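Local coordinates for protein ribose-5-phosphate isomerase RpiB (PDB 1O1X) that probably interconverts ribose 5-phosphate and ribulose 5-phosphate, at residues R108-N112 with H145-I149; N114-L118 with I131-F135; V62-L66 with A87-I93. All blocks are in the same frame, centred on the assembly; numbering follows the deposited sequence. Where two conformers were deposited one is given.

Contact 1: R108-N112 with H145-I149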
loop_
_atom_site.group_PDB
_atom_site.type_symbol
_atom_site.label_atom_id
_atom_site.label_comp_id
_atom_site.label_asym_id
_atom_site.label_seq_id
_atom_site.Cartn_x
_atom_site.Cartn_y
_atom_site.Cartn_z
ATOM N N ARG A 108 -8.605 -15.698 -0.650
ATOM C CA ARG A 108 -9.730 -16.608 -0.699
ATOM C C ARG A 108 -9.782 -17.446 -1.967
ATOM O O ARG A 108 -9.879 -18.665 -1.905
ATOM C CB ARG A 108 -11.015 -15.800 -0.547
ATOM C CG ARG A 108 -11.174 -15.170 0.868
ATOM C CD ARG A 108 -11.473 -16.157 2.023
ATOM N NE ARG A 108 -12.567 -17.002 1.606
ATOM C CZ ARG A 108 -12.585 -18.314 1.500
ATOM N NH1 ARG A 108 -11.595 -19.073 1.916
ATOM N NH2 ARG A 108 -13.640 -18.867 0.937
ATOM N N SER A 109 -9.681 -16.772 -3.115
ATOM C CA SER A 109 -9.785 -17.378 -4.455
ATOM C C SER A 109 -8.702 -18.408 -4.701
ATOM O O SER A 109 -8.989 -19.497 -5.232
ATOM C CB SER A 109 -9.649 -16.313 -5.556
ATOM O OG SER A 109 -10.807 -15.531 -5.547
ATOM N N HIS A 110 -7.462 -18.036 -4.336
ATOM C CA HIS A 110 -6.294 -18.868 -4.598
ATOM C C HIS A 110 -5.774 -19.658 -3.413
ATOM O O HIS A 110 -5.315 -20.785 -3.581
ATOM C CB HIS A 110 -5.177 -17.996 -5.194
ATOM C CG HIS A 110 -5.523 -17.395 -6.515
ATOM N ND1 HIS A 110 -4.602 -16.718 -7.285
ATOM C CD2 HIS A 110 -6.671 -17.425 -7.239
ATOM C CE1 HIS A 110 -5.176 -16.337 -8.414
ATOM N NE2 HIS A 110 -6.433 -16.748 -8.406
ATOM N N ASN A 111 -5.815 -19.089 -2.212
ATOM C CA ASN A 111 -5.214 -19.747 -1.054
ATOM C C ASN A 111 -6.236 -20.386 -0.105
ATOM O O ASN A 111 -5.840 -20.953 0.912
ATOM C CB ASN A 111 -4.300 -18.785 -0.279
ATOM C CG ASN A 111 -3.285 -18.075 -1.165
ATOM O OD1 ASN A 111 -2.240 -18.642 -1.557
ATOM N ND2 ASN A 111 -3.569 -16.846 -1.476
ATOM N N ASN A 112 -7.534 -20.256 -0.431
ATOM C CA ASN A 112 -8.640 -20.719 0.430
ATOM C C ASN A 112 -8.362 -20.324 1.880
ATOM O O ASN A 112 -8.500 -21.114 2.807
ATOM C CB ASN A 112 -8.822 -22.253 0.329
ATOM C CG ASN A 112 -10.156 -22.720 0.864
ATOM O OD1 ASN A 112 -11.058 -21.891 1.051
ATOM N ND2 ASN A 112 -10.312 -24.042 1.098
ATOM N N HIS A 145 -5.195 -24.578 -7.710
ATOM C CA HIS A 145 -4.774 -24.033 -6.405
ATOM C C HIS A 145 -4.828 -25.116 -5.357
ATOM O O HIS A 145 -4.086 -25.036 -4.399
ATOM C CB HIS A 145 -5.652 -22.857 -5.983
ATOM C CG HIS A 145 -5.742 -21.797 -7.023
ATOM N ND1 HIS A 145 -4.666 -21.003 -7.365
ATOM C CD2 HIS A 145 -6.758 -21.447 -7.849
ATOM C CE1 HIS A 145 -5.032 -20.201 -8.354
ATOM N NE2 HIS A 145 -6.297 -20.438 -8.658
ATOM N N GLU A 146 -5.705 -26.119 -5.526
ATOM C CA GLU A 146 -5.938 -27.126 -4.475
ATOM C C GLU A 146 -4.660 -27.917 -4.154
ATOM O O GLU A 146 -4.336 -28.101 -2.966
ATOM C CB GLU A 146 -7.085 -28.081 -4.846
ATOM C CG GLU A 146 -7.373 -29.218 -3.854
ATOM C CD GLU A 146 -7.786 -28.739 -2.460
ATOM O OE1 GLU A 146 -8.253 -27.593 -2.328
ATOM O OE2 GLU A 146 -7.607 -29.499 -1.481
ATOM N N ARG A 147 -3.932 -28.332 -5.191
ATOM C CA ARG A 147 -2.655 -29.024 -5.009
ATOM C C ARG A 147 -1.678 -28.213 -4.139
ATOM O O ARG A 147 -0.964 -28.763 -3.297
ATOM C CB ARG A 147 -2.011 -29.336 -6.343
ATOM C CG ARG A 147 -0.692 -30.095 -6.217
ATOM C CD ARG A 147 -0.095 -30.448 -7.551
ATOM N NE ARG A 147 -0.956 -31.415 -8.209
ATOM C CZ ARG A 147 -0.869 -31.748 -9.489
ATOM N NH1 ARG A 147 0.075 -31.236 -10.264
ATOM N NH2 ARG A 147 -1.741 -32.593 -10.004
ATOM N N ARG A 148 -1.643 -26.914 -4.381
ATOM C CA ARG A 148 -0.708 -26.028 -3.679
ATOM C C ARG A 148 -1.061 -25.912 -2.222
ATOM O O ARG A 148 -0.181 -26.014 -1.384
ATOM C CB ARG A 148 -0.673 -24.647 -4.318
ATOM C CG ARG A 148 -0.093 -24.737 -5.694
ATOM C CD ARG A 148 -0.415 -23.578 -6.554
ATOM N NE ARG A 148 0.055 -23.799 -7.924
ATOM C CZ ARG A 148 -0.423 -23.159 -8.955
ATOM N NH1 ARG A 148 -1.377 -22.254 -8.785
ATOM N NH2 ARG A 148 0.037 -23.429 -10.163
ATOM N N ILE A 149 -2.344 -25.758 -1.927
ATOM C CA ILE A 149 -2.790 -25.680 -0.539
ATOM C C ILE A 149 -2.547 -26.980 0.239
ATOM O O ILE A 149 -2.184 -26.958 1.451
ATOM C CB ILE A 149 -4.182 -25.027 -0.322
ATOM C CG1 ILE A 149 -5.328 -25.852 -0.811
ATOM C CG2 ILE A 149 -4.235 -23.588 -0.898
ATOM C CD1 ILE A 149 -6.632 -25.244 -0.372
#

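Contact 2: N114-L118 with I131-F135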
loop_
_atom_site.group_PDB
_atom_site.type_symbol
_atom_site.label_atom_id
_atom_site.label_comp_id
_atom_site.label_asym_id
_atom_site.label_seq_id
_atom_site.Cartn_x
_atom_site.Cartn_y
_atom_site.Cartn_z
ATOM N N ASN A 114 -8.368 -19.148 5.602
ATOM C CA ASN A 114 -9.381 -19.266 6.648
ATOM C C ASN A 114 -9.170 -18.296 7.807
ATOM O O ASN A 114 -10.019 -18.159 8.656
ATOM C CB ASN A 114 -9.566 -20.726 7.086
ATOM C CG ASN A 114 -8.274 -21.418 7.500
ATOM O OD1 ASN A 114 -7.281 -20.774 7.806
ATOM N ND2 ASN A 114 -8.328 -22.746 7.586
ATOM N N ILE A 115 -8.062 -17.571 7.777
ATOM C CA ILE A 115 -7.812 -16.470 8.698
ATOM C C ILE A 115 -7.324 -15.258 7.942
ATOM O O ILE A 115 -6.407 -15.341 7.131
ATOM C CB ILE A 115 -6.791 -16.831 9.839
ATOM C CG1 ILE A 115 -7.316 -17.973 10.715
ATOM C CG2 ILE A 115 -6.502 -15.613 10.689
ATOM C CD1 ILE A 115 -6.446 -18.290 11.908
ATOM N N LEU A 116 -7.976 -14.139 8.210
ATOM C CA LEU A 116 -7.597 -12.835 7.697
ATOM C C LEU A 116 -6.734 -12.141 8.758
ATOM O O LEU A 116 -7.125 -12.035 9.900
ATOM C CB LEU A 116 -8.831 -11.987 7.393
ATOM C CG LEU A 116 -8.620 -10.484 7.147
ATOM C CD1 LEU A 116 -7.788 -10.322 5.904
ATOM C CD2 LEU A 116 -9.939 -9.767 7.021
ATOM N N VAL A 117 -5.577 -11.656 8.356
ATOM C CA VAL A 117 -4.736 -10.915 9.259
ATOM C C VAL A 117 -4.688 -9.459 8.797
ATOM O O VAL A 117 -4.415 -9.168 7.611
ATOM C CB VAL A 117 -3.285 -11.524 9.321
ATOM C CG1 VAL A 117 -2.386 -10.689 10.225
ATOM C CG2 VAL A 117 -3.313 -12.991 9.744
ATOM N N LEU A 118 -4.884 -8.561 9.745
ATOM C CA LEU A 118 -4.900 -7.142 9.497
ATOM C C LEU A 118 -3.881 -6.408 10.358
ATOM O O LEU A 118 -3.691 -6.730 11.513
ATOM C CB LEU A 118 -6.279 -6.555 9.818
ATOM C CG LEU A 118 -7.461 -7.096 9.046
ATOM C CD1 LEU A 118 -8.770 -6.638 9.676
ATOM C CD2 LEU A 118 -7.376 -6.656 7.606
ATOM N N ILE A 131 -11.775 -4.780 3.310
ATOM C CA ILE A 131 -10.971 -6.004 3.236
ATOM C C ILE A 131 -11.756 -7.166 3.837
ATOM O O ILE A 131 -11.826 -8.260 3.241
ATOM C CB ILE A 131 -9.582 -5.825 3.921
ATOM C CG1 ILE A 131 -8.732 -4.780 3.172
ATOM C CG2 ILE A 131 -8.808 -7.130 4.017
ATOM C CD1 ILE A 131 -7.527 -4.306 3.964
ATOM N N VAL A 132 -12.367 -6.927 4.985
ATOM C CA VAL A 132 -13.186 -7.932 5.674
ATOM C C VAL A 132 -14.362 -8.383 4.796
ATOM O O VAL A 132 -14.604 -9.579 4.667
ATOM C CB VAL A 132 -13.692 -7.404 7.040
ATOM C CG1 VAL A 132 -14.802 -8.301 7.618
ATOM C CG2 VAL A 132 -12.552 -7.269 8.037
ATOM N N ASP A 133 -15.085 -7.433 4.190
ATOM C CA ASP A 133 -16.232 -7.736 3.336
ATOM C C ASP A 133 -15.800 -8.609 2.144
ATOM O O ASP A 133 -16.479 -9.573 1.787
ATOM C CB ASP A 133 -16.842 -6.477 2.741
ATOM C CG ASP A 133 -17.643 -5.643 3.740
ATOM O OD1 ASP A 133 -17.926 -6.078 4.870
ATOM O OD2 ASP A 133 -18.029 -4.507 3.392
ATOM N N THR A 134 -14.668 -8.274 1.546
ATOM C CA THR A 134 -14.122 -9.062 0.432
ATOM C C THR A 134 -13.736 -10.490 0.861
ATOM O O THR A 134 -14.066 -11.484 0.194
ATOM C CB THR A 134 -12.902 -8.336 -0.123
ATOM O OG1 THR A 134 -13.316 -7.051 -0.590
ATOM C CG2 THR A 134 -12.329 -9.053 -1.332
ATOM N N PHE A 135 -13.048 -10.578 2.007
ATOM C CA PHE A 135 -12.631 -11.847 2.565
ATOM C C PHE A 135 -13.827 -12.775 2.816
ATOM O O PHE A 135 -13.780 -13.948 2.489
ATOM C CB PHE A 135 -11.855 -11.628 3.876
ATOM C CG PHE A 135 -11.060 -12.821 4.317
ATOM C CD1 PHE A 135 -9.790 -13.063 3.780
ATOM C CD2 PHE A 135 -11.546 -13.687 5.285
ATOM C CE1 PHE A 135 -9.024 -14.138 4.230
ATOM C CE2 PHE A 135 -10.774 -14.786 5.705
ATOM C CZ PHE A 135 -9.537 -14.999 5.181
#

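Contact 3: V62-L66 with A87-I93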
loop_
_atom_site.group_PDB
_atom_site.type_symbol
_atom_site.label_atom_id
_atom_site.label_comp_id
_atom_site.label_asym_id
_atom_site.label_seq_id
_atom_site.Cartn_x
_atom_site.Cartn_y
_atom_site.Cartn_z
ATOM N N VAL A 62 -6.850 -19.911 16.199
ATOM C CA VAL A 62 -6.454 -21.156 15.567
ATOM C C VAL A 62 -7.227 -22.326 16.116
ATOM O O VAL A 62 -7.733 -23.156 15.344
ATOM C CB VAL A 62 -4.964 -21.388 15.685
ATOM C CG1 VAL A 62 -4.602 -22.826 15.380
ATOM C CG2 VAL A 62 -4.195 -20.385 14.746
ATOM N N GLN A 63 -7.303 -22.433 17.424
ATOM C CA GLN A 63 -7.980 -23.568 18.025
ATOM C C GLN A 63 -9.462 -23.579 17.594
ATOM O O GLN A 63 -10.051 -24.608 17.327
ATOM C CB GLN A 63 -7.830 -23.484 19.546
ATOM C CG GLN A 63 -8.812 -24.306 20.365
ATOM C CD GLN A 63 -8.606 -25.768 20.184
ATOM O OE1 GLN A 63 -7.485 -26.213 19.879
ATOM N NE2 GLN A 63 -9.685 -26.542 20.362
ATOM N N SER A 64 -10.046 -22.404 17.540
ATOM C CA SER A 64 -11.436 -22.271 17.167
ATOM C C SER A 64 -11.683 -22.693 15.692
ATOM O O SER A 64 -12.665 -23.384 15.387
ATOM C CB SER A 64 -11.890 -20.847 17.484
ATOM O OG SER A 64 -13.255 -20.745 17.213
ATOM N N ILE A 65 -10.758 -22.349 14.794
ATOM C CA ILE A 65 -10.851 -22.759 13.398
ATOM C C ILE A 65 -10.622 -24.269 13.250
ATOM O O ILE A 65 -11.401 -24.965 12.582
ATOM C CB ILE A 65 -9.850 -21.983 12.534
ATOM C CG1 ILE A 65 -10.187 -20.491 12.452
ATOM C CG2 ILE A 65 -9.731 -22.583 11.150
ATOM C CD1 ILE A 65 -11.616 -20.168 11.996
ATOM N N LEU A 66 -9.572 -24.792 13.875
ATOM C CA LEU A 66 -9.261 -26.220 13.778
ATOM C C LEU A 66 -10.326 -27.112 14.403
ATOM O O LEU A 66 -10.521 -28.240 13.953
ATOM C CB LEU A 66 -7.891 -26.541 14.401
ATOM C CG LEU A 66 -6.708 -25.892 13.696
ATOM C CD1 LEU A 66 -5.439 -26.316 14.391
ATOM C CD2 LEU A 66 -6.630 -26.260 12.219
ATOM N N ALA A 87 0.203 -17.823 13.399
ATOM C CA ALA A 87 -0.964 -18.613 13.036
ATOM C C ALA A 87 -0.617 -19.675 12.006
ATOM O O ALA A 87 -1.179 -20.762 12.037
ATOM C CB ALA A 87 -2.132 -17.717 12.573
ATOM N N ASN A 88 0.322 -19.374 11.122
ATOM C CA ASN A 88 0.670 -20.301 10.053
ATOM C C ASN A 88 1.612 -21.439 10.489
ATOM O O ASN A 88 2.017 -22.281 9.695
ATOM C CB ASN A 88 1.203 -19.506 8.882
ATOM C CG ASN A 88 0.082 -18.824 8.094
ATOM O OD1 ASN A 88 -0.957 -19.463 7.797
ATOM N ND2 ASN A 88 0.290 -17.562 7.740
ATOM N N ARG A 89 1.934 -21.487 11.778
ATOM C CA ARG A 89 2.625 -22.629 12.384
ATOM C C ARG A 89 1.785 -23.900 12.363
ATOM O O ARG A 89 2.320 -24.993 12.481
ATOM C CB ARG A 89 3.013 -22.304 13.822
ATOM C CG ARG A 89 4.246 -21.440 13.940
ATOM C CD ARG A 89 5.522 -22.187 13.568
ATOM N NE ARG A 89 6.694 -21.419 13.956
ATOM C CZ ARG A 89 7.251 -20.437 13.231
ATOM N NH1 ARG A 89 6.764 -20.073 12.055
ATOM N NH2 ARG A 89 8.313 -19.810 13.713
ATOM N N TYR A 90 0.469 -23.744 12.213
ATOM C CA TYR A 90 -0.463 -24.855 12.381
ATOM C C TYR A 90 -0.948 -25.405 11.056
ATOM O O TYR A 90 -1.491 -24.665 10.218
ATOM C CB TYR A 90 -1.637 -24.395 13.235
ATOM C CG TYR A 90 -1.174 -24.002 14.609
ATOM C CD1 TYR A 90 -1.014 -24.961 15.600
ATOM C CD2 TYR A 90 -0.858 -22.683 14.901
ATOM C CE1 TYR A 90 -0.532 -24.611 16.829
ATOM C CE2 TYR A 90 -0.399 -22.318 16.126
ATOM C CZ TYR A 90 -0.225 -23.286 17.081
ATOM O OH TYR A 90 0.193 -22.934 18.312
ATOM N N ARG A 91 -0.783 -26.704 10.863
ATOM C CA ARG A 91 -1.343 -27.345 9.681
ATOM C C ARG A 91 -2.873 -27.145 9.642
ATOM O O ARG A 91 -3.571 -27.169 10.667
ATOM C CB ARG A 91 -0.959 -28.841 9.629
ATOM C CG ARG A 91 0.560 -29.076 9.298
ATOM C CD ARG A 91 0.991 -30.557 9.373
ATOM N NE ARG A 91 0.416 -31.380 8.306
ATOM C CZ ARG A 91 -0.695 -32.128 8.421
ATOM N NH1 ARG A 91 -1.391 -32.175 9.560
ATOM N NH2 ARG A 91 -1.125 -32.825 7.382
ATOM N N GLY A 92 -3.378 -26.857 8.459
ATOM C CA GLY A 92 -4.780 -26.562 8.280
ATOM C C GLY A 92 -5.126 -25.101 8.352
ATOM O O GLY A 92 -6.264 -24.752 8.066
ATOM N N ILE A 93 -4.193 -24.256 8.796
ATOM C CA ILE A 93 -4.432 -22.828 8.905
ATOM C C ILE A 93 -3.782 -22.126 7.750
ATOM O O ILE A 93 -2.615 -22.369 7.439
ATOM C CB ILE A 93 -3.866 -22.265 10.256
ATOM C CG1 ILE A 93 -4.558 -22.938 11.444
ATOM C CG2 ILE A 93 -3.941 -20.718 10.291
ATOM C CD1 ILE A 93 -6.082 -22.671 11.570
#

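Contact 1: R108-N112 with H145-I149
This is a loop-to-helix contact beside the predicted active site of an RpiB-type Rossmann-like alpha/beta/alpha fold. The end of helix 101-109 and the turn after it meet helix 145-152 near the C terminus. The main feature is an offset stack of two imidazoles. The ring centroids of H110 and H145 lie 4.1 Å apart, with planes at 17°. NE2 of H145 sits over one face of the H110 ring, 3.4 Å from CD2 of H110. The H145 ring also takes a CH-pi contact from the backbone side: H110 CA stands 3.9 Å from its centroid, over the face. H110 is the predicted proton donor, so one face of a probably catalytic ring is covered by H145. N111 and R148 are predicted to bind ribulose 5-phosphate.

No hydrogen bond crosses between the segments. H145 CB rests against H110 O at 3.2 Å. One helical turn later, I149 points toward the loop, and its CG2 lies 3.6 Å from N111 O. N112 leaves helical geometry with positive phi, and its CA-to-CB bond points toward helix 145-152. R108 NH1 donates a hydrogen bond to N112 OD1, which ties the turn back to the helix.

A second subunit borders the site. R148 makes a salt bridge with D53 of that subunit, and Y54 of the same subunit packs on N111 and I149. At the far end of the contact from the imidazoles, N112 CB meets I149 CD1 at 3.8 Å.

Contact 2: N114-L118 with I131-F135
A helix packs on an inner strand of the parallel sheet here, as in a Rossmann-like alpha/beta/alpha fold. Strand 115-117 lies between strands 72-75 and 95-97 of the five-stranded sheet. Helix 125-137 covers one face of it. The short axes run nearly antiparallel, at 161°, and come within 10.1 Å. The contact is apolar, without a hydrogen bond between the segments.

Side chains alternate along 115-118. L116 and L118 point toward the helix, while I115 and V117 point away. The helix answers with I131, V132 and F135. L116 is the main bump. It fills the hollow framed by these three side chains. L116 CD1 meets I131 CG2 at 3.8 Å, and L116 CD2 meets V132 CG2 at 3.8 Å. The F135 ring closes the hollow on the third side. Two residues on, L118 fits beside I131 and V132, with L118 CD2 3.9 Å from I131 CG2 and L118 CD1 4.2 Å from V132 CG2. The CG2 methyls of I131 and V132 thus each touch both leucines.

F135 is the bump of the helix. Its ring reaches the start of the strand, where its edge approaches the backbone of N114. F135 CZ comes within 3.5 Å of I115 C. Farther out, the F135 ring meets that of F72, while P101 and A104 of helix 101-109 touch I131. This contact thus belongs to the buried core.

The ring face is taken up by a CH-pi contact: L116 CB stands 3.6 Å from the F135 centroid, 2° off the ring normal.

Contact 3: V62-L66 with A87-I93
In this Rossmann-like fold, the last turn of helix 54-66 packs against the loop that leads from helix 81-87 to strand 95-97. V62 comes first and is the most covered residue of its segment. Its CG1 lies over one face of the Y90 ring, 4.0 Å from the centroid, in a CH-pi contact. The same CG1 meets I93 CG1 at 3.9 Å, and V62 CG2 reaches A87 CB at 4.0 Å. I65 adds CG2 against I93 CD1, at 3.7 Å. L66 closes the helix. Its CD2 touches I93 CD1 at 3.7 Å and R91 O at 3.5 Å.

The loop is shaped by two beta turns, type I from A87 to Y90 and type II from Y90 to I93. G92 has positive phi, where a CB would jam against the preceding carbonyl oxygen. An ideal CB would also lie tight against L66 CD2, at 3.2 Å.

R89 turns to the second subunit, with a salt bridge to D153 of that subunit. Within the chain, I65 touches N114, and G92 O accepts a hydrogen bond from N114 ND2. The contact thus joins helix 54-66 to the loop before strand 95-97, outermost in this chain's sheet, beside the start of strand 115-117.

From the N terminus, contact 3 comes first. It closes a loop from helix 54-66 through strand 72-75 and helix 81-87 to the turns before strand 95-97. Contact 1 opens later, at the end of helix 101-109, and closes on helix 145-152. Contact 2 opens and closes within that span. Contact 2 touches both others. R108 CD packs on F135 O at 3.2 Å, and N114 ND2 probably hydrogen-bonds G92 O at 2.9 Å. Contacts 1 and 3 do not touch each other, but both border the second subunit. Contact 2 ties the sheet to helix 125-137, contact 3 ties helix 54-66 to the loop before strand 95-97, and contact 1 ties the two helices at its ends.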